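PDB 2EH6: acetylornithine aminotransferase from Aquifex aeolicus, which catalyses transfer of the amino group of N(2)-acetyl-L-ornithine to 2-oxoglutarate in arginine biosynthesis, using pyridoxal 5'-phosphate as cofactor. Local coordinates for residues A[185-189]-A[314-318]; A[42-48]-A[283-288]; A[104-109]-A[257-263]. All coordinates share one frame; numbering follows the deposited sequence.

How the contacts relate
Segment 42-48 comes first and leads into helix 47-59. It is met by 283-288 of helix 275-308, which closes the longest loop, contact 2. Helix 95-112 follows, and its residues 104-109 pair with 257-263 to form contact 3, nested wholly inside that loop. Contact 1 opens at 185-189, inside both earlier loops, and closes last at 314-318. It therefore crosses contacts 2 and 3. Contact 2 ties an N-terminal loop to the long helix, contact 3 ties two pieces flanking the seven-stranded sheet of 87-92 to 154-157, and contact 1 reaches edge strand 313-317 of the other large sheet. Contacts 2 and 3 also touch the second subunit.

Contact 1: residues A[185-189]-A[314-318]; sequences GGVNE and VKGRG
The carboxylate of E189 turns one face to the backbone of strand 313-317. G316 N stands above its plane and donates to E189 OE1 at 3.2 Å. The N-H...O angle is 166°, so the bond is nearly straight although it comes down on the face. The other oxygen is tied to solvent. A water oxygen lies 2.6 Å from R317 NH2, from which it accepts, and the same water donates to E189 OE2. This water sits at the edge of the R317 guanidinium, in its plane. Acid and arginine are thus linked through water, with E189 OE2 and R317 NH2 4.8 Å apart.

The third flat group is the amide of N188. K315 NZ donates to N188 OD1 at 2.9 Å, tilted 18° from the plane of the amide. N188 ND2 gives a weak bond to G185 O and another bond to Q182 OE1. Held at both ends, the amide has a defined rotation. The K315 and N188 side chains run side by side and point the same way. A bend at chi3 (67°) brings the lysine tip back over the loop, where K315 NZ also donates to G186 O at 2.7 Å. E324 offers this amine a long, weak ion pair. V187 O is buried and has no polar partner in the model; K315 CE lies 3.0 Å from V187 O.

Apolar contact is made by V187. Its CG1 rests 3.7 Å from G316 CA. G316 lies close to this methyl at backbone angles that call for glycine.

V187 and N188 both face Q182. Their geometry fits a G1 beta bulge, set in the small hairpin of strands 181-182 and 188-189, which here docks on the edge strand 313-317.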
loop_
_atom_site.group_PDB
_atom_site.type_symbol
_atom_site.label_atom_id
_atom_site.label_comp_id
_atom_site.label_asym_id
_atom_site.label_seq_id
_atom_site.Cartn_x
_atom_site.Cartn_y
_atom_site.Cartn_z
ATOM N N GLY A 185 5.143 -1.019 -20.010
ATOM C CA GLY A 185 5.471 -1.924 -21.100
ATOM C C GLY A 185 5.932 -1.283 -22.395
ATOM O O GLY A 185 6.195 -1.985 -23.370
ATOM N N GLY A 186 6.026 0.044 -22.421
ATOM C CA GLY A 186 6.475 0.724 -23.623
ATOM C C GLY A 186 5.443 1.634 -24.264
ATOM O O GLY A 186 5.527 1.924 -25.459
ATOM N N VAL A 187 4.481 2.097 -23.471
ATOM C CA VAL A 187 3.419 2.969 -23.965
ATOM C C VAL A 187 2.760 2.295 -25.164
ATOM O O VAL A 187 2.689 2.866 -26.248
ATOM C CB VAL A 187 3.962 4.359 -24.396
ATOM C CG1 VAL A 187 2.799 5.308 -24.703
ATOM C CG2 VAL A 187 4.845 4.943 -23.299
ATOM N N ASN A 188 2.293 1.066 -24.956
ATOM C CA ASN A 188 1.635 0.294 -26.004
ATOM C C ASN A 188 0.147 0.596 -26.001
ATOM O O ASN A 188 -0.518 0.480 -24.972
ATOM C CB ASN A 188 1.871 -1.198 -25.781
ATOM C CG ASN A 188 3.346 -1.539 -25.669
ATOM O OD1 ASN A 188 4.160 -1.066 -26.457
ATOM N ND2 ASN A 188 3.693 -2.369 -24.690
ATOM N N GLU A 189 -0.373 0.982 -27.159
ATOM C CA GLU A 189 -1.779 1.334 -27.295
ATOM C C GLU A 189 -2.690 0.211 -27.776
ATOM O O GLU A 189 -2.418 -0.430 -28.790
ATOM C CB GLU A 189 -1.920 2.513 -28.257
ATOM C CG GLU A 189 -1.348 3.813 -27.745
ATOM C CD GLU A 189 -1.348 4.895 -28.808
ATOM O OE1 GLU A 189 -0.388 4.950 -29.605
ATOM O OE2 GLU A 189 -2.319 5.683 -28.852
ATOM N N VAL A 314 6.237 7.810 -32.520
ATOM C CA VAL A 314 5.616 8.458 -31.371
ATOM C C VAL A 314 4.356 7.695 -30.978
ATOM O O VAL A 314 3.499 7.416 -31.816
ATOM C CB VAL A 314 5.260 9.918 -31.692
ATOM C CG1 VAL A 314 4.692 10.605 -30.464
ATOM C CG2 VAL A 314 6.496 10.644 -32.195
ATOM N N LYS A 315 4.253 7.363 -29.696
ATOM C CA LYS A 315 3.123 6.595 -29.185
ATOM C C LYS A 315 2.457 7.316 -28.027
ATOM O O LYS A 315 3.032 8.239 -27.445
ATOM C CB LYS A 315 3.620 5.229 -28.709
ATOM C CG LYS A 315 4.522 4.517 -29.715
ATOM C CD LYS A 315 5.340 3.402 -29.074
ATOM C CE LYS A 315 4.475 2.253 -28.590
ATOM N NZ LYS A 315 5.306 1.138 -28.047
ATOM N N GLY A 316 1.241 6.900 -27.697
ATOM C CA GLY A 316 0.545 7.510 -26.582
ATOM C C GLY A 316 -0.607 8.432 -26.922
ATOM O O GLY A 316 -0.926 8.665 -28.086
ATOM N N ARG A 317 -1.223 8.972 -25.879
ATOM C CA ARG A 317 -2.358 9.866 -26.024
ATOM C C ARG A 317 -2.309 10.885 -24.886
ATOM O O ARG A 317 -1.856 10.566 -23.785
ATOM C CB ARG A 317 -3.642 9.038 -25.954
ATOM C CG ARG A 317 -4.925 9.799 -26.168
ATOM C CD ARG A 317 -6.111 8.889 -25.870
ATOM N NE ARG A 317 -6.239 7.780 -26.812
ATOM C CZ ARG A 317 -6.869 7.858 -27.982
ATOM N NH1 ARG A 317 -7.436 8.998 -28.363
ATOM N NH2 ARG A 317 -6.939 6.793 -28.771
ATOM N N GLY A 318 -2.775 12.103 -25.151
ATOM C CA GLY A 318 -2.768 13.138 -24.129
ATOM C C GLY A 318 -1.358 13.445 -23.655
ATOM O O GLY A 318 -0.497 13.804 -24.462
HETATM O O HOH W 1 -5.156 5.385 -27.491
#

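Contact 2: residues A[42-48]-A[283-288]; sequences LGHAYPK and VVVDEV
E287 receives Y46 and K48 where the start of helix 47-59 meets helix 275-308. Y46 holds the N-cap position of the shorter helix. The longer one is the long helix linking the large and C-terminal domains in this class-III aminotransferase fold.

The polar contacts centre on the E287 carboxylate. Y46 OH donates to E287 OE1 at 2.6 Å. The acceptor lies at the edge of the ring, near its plane. Ring and carboxylate planes stand 48° apart. K48 NZ makes a salt bridge to E287 OE2 at 2.7 Å. Both donors come from the anti side, somewhat out of the carboxylate plane. The K48 and E287 side chains come from opposite directions. The lysine is fully extended, and the glutamate is bent at chi2 (-60°), which turns its carboxylate toward the loop. Each carboxylate oxygen thus has its own donor, which limits its rotation. K290 adds a long, weak ion pair. With an alanine here, the K48 amine is likely to lose its charged mate and the Y46 hydroxyl its acceptor, leaving it free to turn.

The apolar contacts flank this centre. K48 CG slides past V283 CG1 at 3.8 Å, the two side chains running in opposite senses. L42 crosses E287 at about a right angle. L42 CD1 touches V284 CG2 at 4.0 Å and lies equally near E287 CB.

The intervening turn faces the dimer partner: H44 packs on H62 and A45 on E58 of the second subunit. Within the loop itself, L42 CB lies over one face of the Y46 ring, 3.8 Å above its plane and offset toward the rim.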
loop_
_atom_site.group_PDB
_atom_site.type_symbol
_atom_site.label_atom_id
_atom_site.label_comp_id
_atom_site.label_asym_id
_atom_site.label_seq_id
_atom_site.Cartn_x
_atom_site.Cartn_y
_atom_site.Cartn_z
ATOM N N LEU A 42 -0.301 17.429 -10.396
ATOM C CA LEU A 42 -0.357 18.893 -10.325
ATOM C C LEU A 42 1.015 19.522 -10.059
ATOM O O LEU A 42 1.107 20.666 -9.599
ATOM C CB LEU A 42 -1.334 19.334 -9.231
ATOM C CG LEU A 42 -2.760 18.778 -9.329
ATOM C CD1 LEU A 42 -3.600 19.314 -8.179
ATOM C CD2 LEU A 42 -3.382 19.164 -10.662
ATOM N N GLY A 43 2.076 18.783 -10.359
ATOM C CA GLY A 43 3.414 19.301 -10.126
ATOM C C GLY A 43 3.731 19.349 -8.642
ATOM O O GLY A 43 3.076 18.681 -7.841
ATOM N N HIS A 44 4.723 20.153 -8.270
ATOM C CA HIS A 44 5.134 20.273 -6.878
ATOM C C HIS A 44 4.711 21.596 -6.259
ATOM O O HIS A 44 4.590 22.612 -6.949
ATOM C CB HIS A 44 6.655 20.138 -6.782
ATOM C CG HIS A 44 7.182 18.866 -7.367
ATOM N ND1 HIS A 44 7.231 17.683 -6.660
ATOM C CD2 HIS A 44 7.657 18.585 -8.602
ATOM C CE1 HIS A 44 7.714 16.730 -7.435
ATOM N NE2 HIS A 44 7.980 17.250 -8.619
ATOM N N ALA A 45 4.492 21.577 -4.951
ATOM C CA ALA A 45 4.107 22.770 -4.215
ATOM C C ALA A 45 2.903 23.475 -4.827
ATOM O O ALA A 45 2.808 24.704 -4.795
ATOM C CB ALA A 45 5.295 23.739 -4.136
ATOM N N TYR A 46 1.986 22.699 -5.395
ATOM C CA TYR A 46 0.786 23.270 -5.987
ATOM C C TYR A 46 0.026 23.946 -4.845
ATOM O O TYR A 46 -0.429 23.283 -3.919
ATOM C CB TYR A 46 -0.065 22.161 -6.608
ATOM C CG TYR A 46 -1.196 22.673 -7.461
ATOM C CD1 TYR A 46 -0.951 23.219 -8.719
ATOM C CD2 TYR A 46 -2.518 22.601 -7.016
ATOM C CE1 TYR A 46 -1.992 23.679 -9.518
ATOM C CE2 TYR A 46 -3.568 23.058 -7.808
ATOM C CZ TYR A 46 -3.295 23.593 -9.056
ATOM O OH TYR A 46 -4.328 24.021 -9.850
ATOM N N PRO A 47 -0.121 25.282 -4.901
ATOM C CA PRO A 47 -0.816 26.067 -3.873
ATOM C C PRO A 47 -2.070 25.459 -3.240
ATOM O O PRO A 47 -2.130 25.267 -2.027
ATOM C CB PRO A 47 -1.107 27.387 -4.592
ATOM C CG PRO A 47 0.090 27.540 -5.464
ATOM C CD PRO A 47 0.258 26.142 -6.039
ATOM N N LYS A 48 -3.075 25.156 -4.052
ATOM C CA LYS A 48 -4.309 24.601 -3.510
ATOM C C LYS A 48 -4.065 23.286 -2.772
ATOM O O LYS A 48 -4.643 23.045 -1.711
ATOM C CB LYS A 48 -5.336 24.391 -4.622
ATOM C CG LYS A 48 -6.705 23.970 -4.117
ATOM C CD LYS A 48 -7.687 23.781 -5.269
ATOM C CE LYS A 48 -9.081 23.432 -4.769
ATOM N NZ LYS A 48 -10.060 23.355 -5.893
ATOM N N VAL A 283 -8.740 17.437 -3.928
ATOM C CA VAL A 283 -8.170 18.600 -4.589
ATOM C C VAL A 283 -7.777 18.251 -6.020
ATOM O O VAL A 283 -8.095 18.978 -6.962
ATOM C CB VAL A 283 -6.919 19.121 -3.838
ATOM C CG1 VAL A 283 -6.256 20.217 -4.647
ATOM C CG2 VAL A 283 -7.309 19.650 -2.463
ATOM N N VAL A 284 -7.087 17.130 -6.181
ATOM C CA VAL A 284 -6.645 16.693 -7.500
ATOM C C VAL A 284 -7.807 16.459 -8.463
ATOM O O VAL A 284 -7.777 16.904 -9.610
ATOM C CB VAL A 284 -5.809 15.401 -7.396
ATOM C CG1 VAL A 284 -5.523 14.849 -8.787
ATOM C CG2 VAL A 284 -4.506 15.690 -6.659
ATOM N N VAL A 285 -8.833 15.759 -8.006
ATOM C CA VAL A 285 -9.967 15.491 -8.877
ATOM C C VAL A 285 -10.644 16.774 -9.361
ATOM O O VAL A 285 -10.974 16.888 -10.541
ATOM C CB VAL A 285 -10.986 14.567 -8.186
ATOM C CG1 VAL A 285 -12.256 14.467 -9.024
ATOM C CG2 VAL A 285 -10.363 13.171 -8.018
ATOM N N ASP A 286 -10.835 17.741 -8.471
ATOM C CA ASP A 286 -11.461 18.997 -8.871
ATOM C C ASP A 286 -10.580 19.763 -9.850
ATOM O O ASP A 286 -11.060 20.272 -10.866
ATOM C CB ASP A 286 -11.747 19.885 -7.656
ATOM C CG ASP A 286 -12.870 19.351 -6.792
ATOM O OD1 ASP A 286 -13.657 18.517 -7.290
ATOM O OD2 ASP A 286 -12.972 19.776 -5.621
ATOM N N GLU A 287 -9.288 19.843 -9.549
ATOM C CA GLU A 287 -8.362 20.561 -10.417
ATOM C C GLU A 287 -8.168 19.887 -11.763
ATOM O O GLU A 287 -8.126 20.550 -12.798
ATOM C CB GLU A 287 -7.006 20.726 -9.726
ATOM C CG GLU A 287 -7.067 21.568 -8.463
ATOM C CD GLU A 287 -7.579 22.970 -8.734
ATOM O OE1 GLU A 287 -6.936 23.690 -9.523
ATOM O OE2 GLU A 287 -8.623 23.352 -8.164
ATOM N N VAL A 288 -8.046 18.565 -11.750
ATOM C CA VAL A 288 -7.833 17.811 -12.977
ATOM C C VAL A 288 -8.976 17.922 -13.978
ATOM O O VAL A 288 -8.740 18.062 -15.173
ATOM C CB VAL A 288 -7.579 16.315 -12.670
ATOM C CG1 VAL A 288 -7.711 15.484 -13.941
ATOM C CG2 VAL A 288 -6.183 16.144 -12.082
#

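Contact 3: residues A[104-109]-A[257-263]; sequences KLARKY and EVAQSFT
L105 wedges between V258 and F262, crossing both at a slant. L105 CG meets V258 CG1 at 3.7 Å. L105 CD1 reaches F262 CD1 at 3.6 Å, while L105 CB lies over one face of the F262 ring. The phenylalanine chi1 of -108°, away from the usual staggered positions, sets the ring there.

Y109 takes the other flank of V258. V258 CG2 stands over one face of the ring in a CH-pi contact, 4.2 Å from its centroid and 16° off the ring normal. Thus the two methyls of one valine serve two helix residues: CG1 goes to L105 and CG2 to Y109. At the edge of the tyrosine ring lie S261 OG and E257 O. The E257 carboxylate stands almost perpendicular to the ring and has its salt bridge with R255.

K108 runs out to the type I turn of A259 to F262 and bends at its last torsion, chi4 -59°. There K108 NZ donates to S261 O at 2.7 Å, in the carbonyl plane and on a lone pair. A second bond, to T263 OG1, is weak. D112 is the next partner: it makes a salt bridge with K108 NZ and a hydrogen bond with S261 OG.

One turn back on the helix, K104 NZ bonds to R130 O of the second subunit and to H267. L105 packs on I252 and A254 of strand 250-255, and Y109 and V258 on L208 of strand 208-212. Helix 95-112 thus lies on the seven-stranded sheet of the large, PLP-binding aminotransferase domain, and the dimer partner lies against K104 and R107.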
loop_
_atom_site.group_PDB
_atom_site.type_symbol
_atom_site.label_atom_id
_atom_site.label_comp_id
_atom_site.label_asym_id
_atom_site.label_seq_id
_atom_site.Cartn_x
_atom_site.Cartn_y
_atom_site.Cartn_z
ATOM N N LYS A 104 -9.684 -9.823 -6.192
ATOM C CA LYS A 104 -10.451 -10.443 -5.122
ATOM C C LYS A 104 -11.949 -10.243 -5.328
ATOM O O LYS A 104 -12.733 -11.191 -5.198
ATOM C CB LYS A 104 -10.034 -9.873 -3.763
ATOM C CG LYS A 104 -8.602 -10.205 -3.383
ATOM C CD LYS A 104 -8.240 -9.705 -1.987
ATOM C CE LYS A 104 -9.016 -10.433 -0.903
ATOM N NZ LYS A 104 -8.652 -9.961 0.466
ATOM N N LEU A 105 -12.344 -9.018 -5.661
ATOM C CA LEU A 105 -13.759 -8.703 -5.878
ATOM C C LEU A 105 -14.353 -9.521 -7.025
ATOM O O LEU A 105 -15.484 -10.002 -6.935
ATOM C CB LEU A 105 -13.935 -7.208 -6.179
ATOM C CG LEU A 105 -15.364 -6.728 -6.473
ATOM C CD1 LEU A 105 -16.252 -6.922 -5.258
ATOM C CD2 LEU A 105 -15.332 -5.258 -6.859
ATOM N N ALA A 106 -13.587 -9.671 -8.100
ATOM C CA ALA A 106 -14.034 -10.420 -9.265
ATOM C C ALA A 106 -14.255 -11.893 -8.929
ATOM O O ALA A 106 -15.247 -12.486 -9.353
ATOM C CB ALA A 106 -13.021 -10.287 -10.385
ATOM N N ARG A 107 -13.325 -12.485 -8.182
ATOM C CA ARG A 107 -13.460 -13.886 -7.799
ATOM C C ARG A 107 -14.641 -14.096 -6.865
ATOM O O ARG A 107 -15.444 -15.007 -7.074
ATOM C CB ARG A 107 -12.179 -14.406 -7.138
ATOM C CG ARG A 107 -11.122 -14.828 -8.139
ATOM C CD ARG A 107 -9.959 -15.549 -7.494
ATOM N NE ARG A 107 -9.049 -16.070 -8.515
ATOM C CZ ARG A 107 -7.876 -16.640 -8.261
ATOM N NH1 ARG A 107 -7.453 -16.772 -7.007
ATOM N NH2 ARG A 107 -7.120 -17.073 -9.262
ATOM N N LYS A 108 -14.761 -13.255 -5.842
ATOM C CA LYS A 108 -15.866 -13.401 -4.905
ATOM C C LYS A 108 -17.206 -13.143 -5.590
ATOM O O LYS A 108 -18.216 -13.772 -5.255
ATOM C CB LYS A 108 -15.703 -12.464 -3.709
ATOM C CG LYS A 108 -16.764 -12.685 -2.655
ATOM C CD LYS A 108 -16.395 -12.083 -1.323
ATOM C CE LYS A 108 -17.462 -12.387 -0.290
ATOM N NZ LYS A 108 -18.792 -11.842 -0.708
ATOM N N TYR A 109 -17.206 -12.234 -6.559
ATOM C CA TYR A 109 -18.419 -11.907 -7.299
ATOM C C TYR A 109 -19.072 -13.173 -7.859
ATOM O O TYR A 109 -20.260 -13.423 -7.634
ATOM C CB TYR A 109 -18.087 -10.964 -8.454
ATOM C CG TYR A 109 -19.248 -10.702 -9.385
ATOM C CD1 TYR A 109 -20.365 -9.991 -8.956
ATOM C CD2 TYR A 109 -19.225 -11.161 -10.702
ATOM C CE1 TYR A 109 -21.432 -9.735 -9.816
ATOM C CE2 TYR A 109 -20.289 -10.913 -11.572
ATOM C CZ TYR A 109 -21.385 -10.200 -11.121
ATOM O OH TYR A 109 -22.436 -9.950 -11.976
ATOM N N GLU A 257 -23.594 -3.694 -9.119
ATOM C CA GLU A 257 -23.793 -5.132 -8.998
ATOM C C GLU A 257 -22.567 -5.921 -8.565
ATOM O O GLU A 257 -22.679 -6.865 -7.787
ATOM C CB GLU A 257 -24.320 -5.714 -10.306
ATOM C CG GLU A 257 -24.475 -7.220 -10.242
ATOM C CD GLU A 257 -24.958 -7.812 -11.534
ATOM O OE1 GLU A 257 -24.571 -7.298 -12.605
ATOM O OE2 GLU A 257 -25.712 -8.805 -11.478
ATOM N N VAL A 258 -21.398 -5.553 -9.071
ATOM C CA VAL A 258 -20.188 -6.266 -8.692
ATOM C C VAL A 258 -19.766 -5.839 -7.284
ATOM O O VAL A 258 -19.419 -6.676 -6.449
ATOM C CB VAL A 258 -19.048 -5.997 -9.699
ATOM C CG1 VAL A 258 -17.793 -6.754 -9.287
ATOM C CG2 VAL A 258 -19.481 -6.429 -11.093
ATOM N N ALA A 259 -19.829 -4.538 -7.020
ATOM C CA ALA A 259 -19.448 -3.990 -5.724
ATOM C C ALA A 259 -20.153 -4.668 -4.557
ATOM O O ALA A 259 -19.621 -4.722 -3.444
ATOM C CB ALA A 259 -19.725 -2.491 -5.694
ATOM N N GLN A 260 -21.349 -5.185 -4.812
ATOM C CA GLN A 260 -22.129 -5.851 -3.778
ATOM C C GLN A 260 -21.356 -6.958 -3.080
ATOM O O GLN A 260 -21.517 -7.167 -1.882
ATOM C CB GLN A 260 -23.416 -6.446 -4.375
ATOM C CG GLN A 260 -24.366 -5.432 -4.999
ATOM C CD GLN A 260 -24.842 -4.384 -4.009
ATOM O OE1 GLN A 260 -25.449 -4.710 -2.986
ATOM N NE2 GLN A 260 -24.569 -3.113 -4.309
ATOM N N SER A 261 -20.517 -7.663 -3.832
ATOM C CA SER A 261 -19.741 -8.774 -3.294
ATOM C C SER A 261 -18.735 -8.436 -2.203
ATOM O O SER A 261 -18.284 -9.324 -1.483
ATOM C CB SER A 261 -19.034 -9.517 -4.425
ATOM O OG SER A 261 -19.976 -10.212 -5.226
ATOM N N PHE A 262 -18.352 -7.173 -2.084
ATOM C CA PHE A 262 -17.428 -6.816 -1.020
ATOM C C PHE A 262 -18.288 -6.579 0.211
ATOM O O PHE A 262 -18.684 -5.457 0.517
ATOM C CB PHE A 262 -16.620 -5.570 -1.388
ATOM C CG PHE A 262 -15.169 -5.855 -1.699
ATOM C CD1 PHE A 262 -14.740 -7.151 -1.979
ATOM C CD2 PHE A 262 -14.236 -4.819 -1.742
ATOM C CE1 PHE A 262 -13.406 -7.414 -2.298
ATOM C CE2 PHE A 262 -12.900 -5.070 -2.060
ATOM C CZ PHE A 262 -12.482 -6.368 -2.339
ATOM N N THR A 263 -18.588 -7.676 0.898
ATOM C CA THR A 263 -19.413 -7.667 2.093
ATOM C C THR A 263 -18.567 -7.428 3.340
ATOM O O THR A 263 -17.340 -7.522 3.295
ATOM C CB THR A 263 -20.166 -9.006 2.231
ATOM O OG1 THR A 263 -19.227 -10.090 2.191
ATOM C CG2 THR A 263 -21.170 -9.169 1.098
#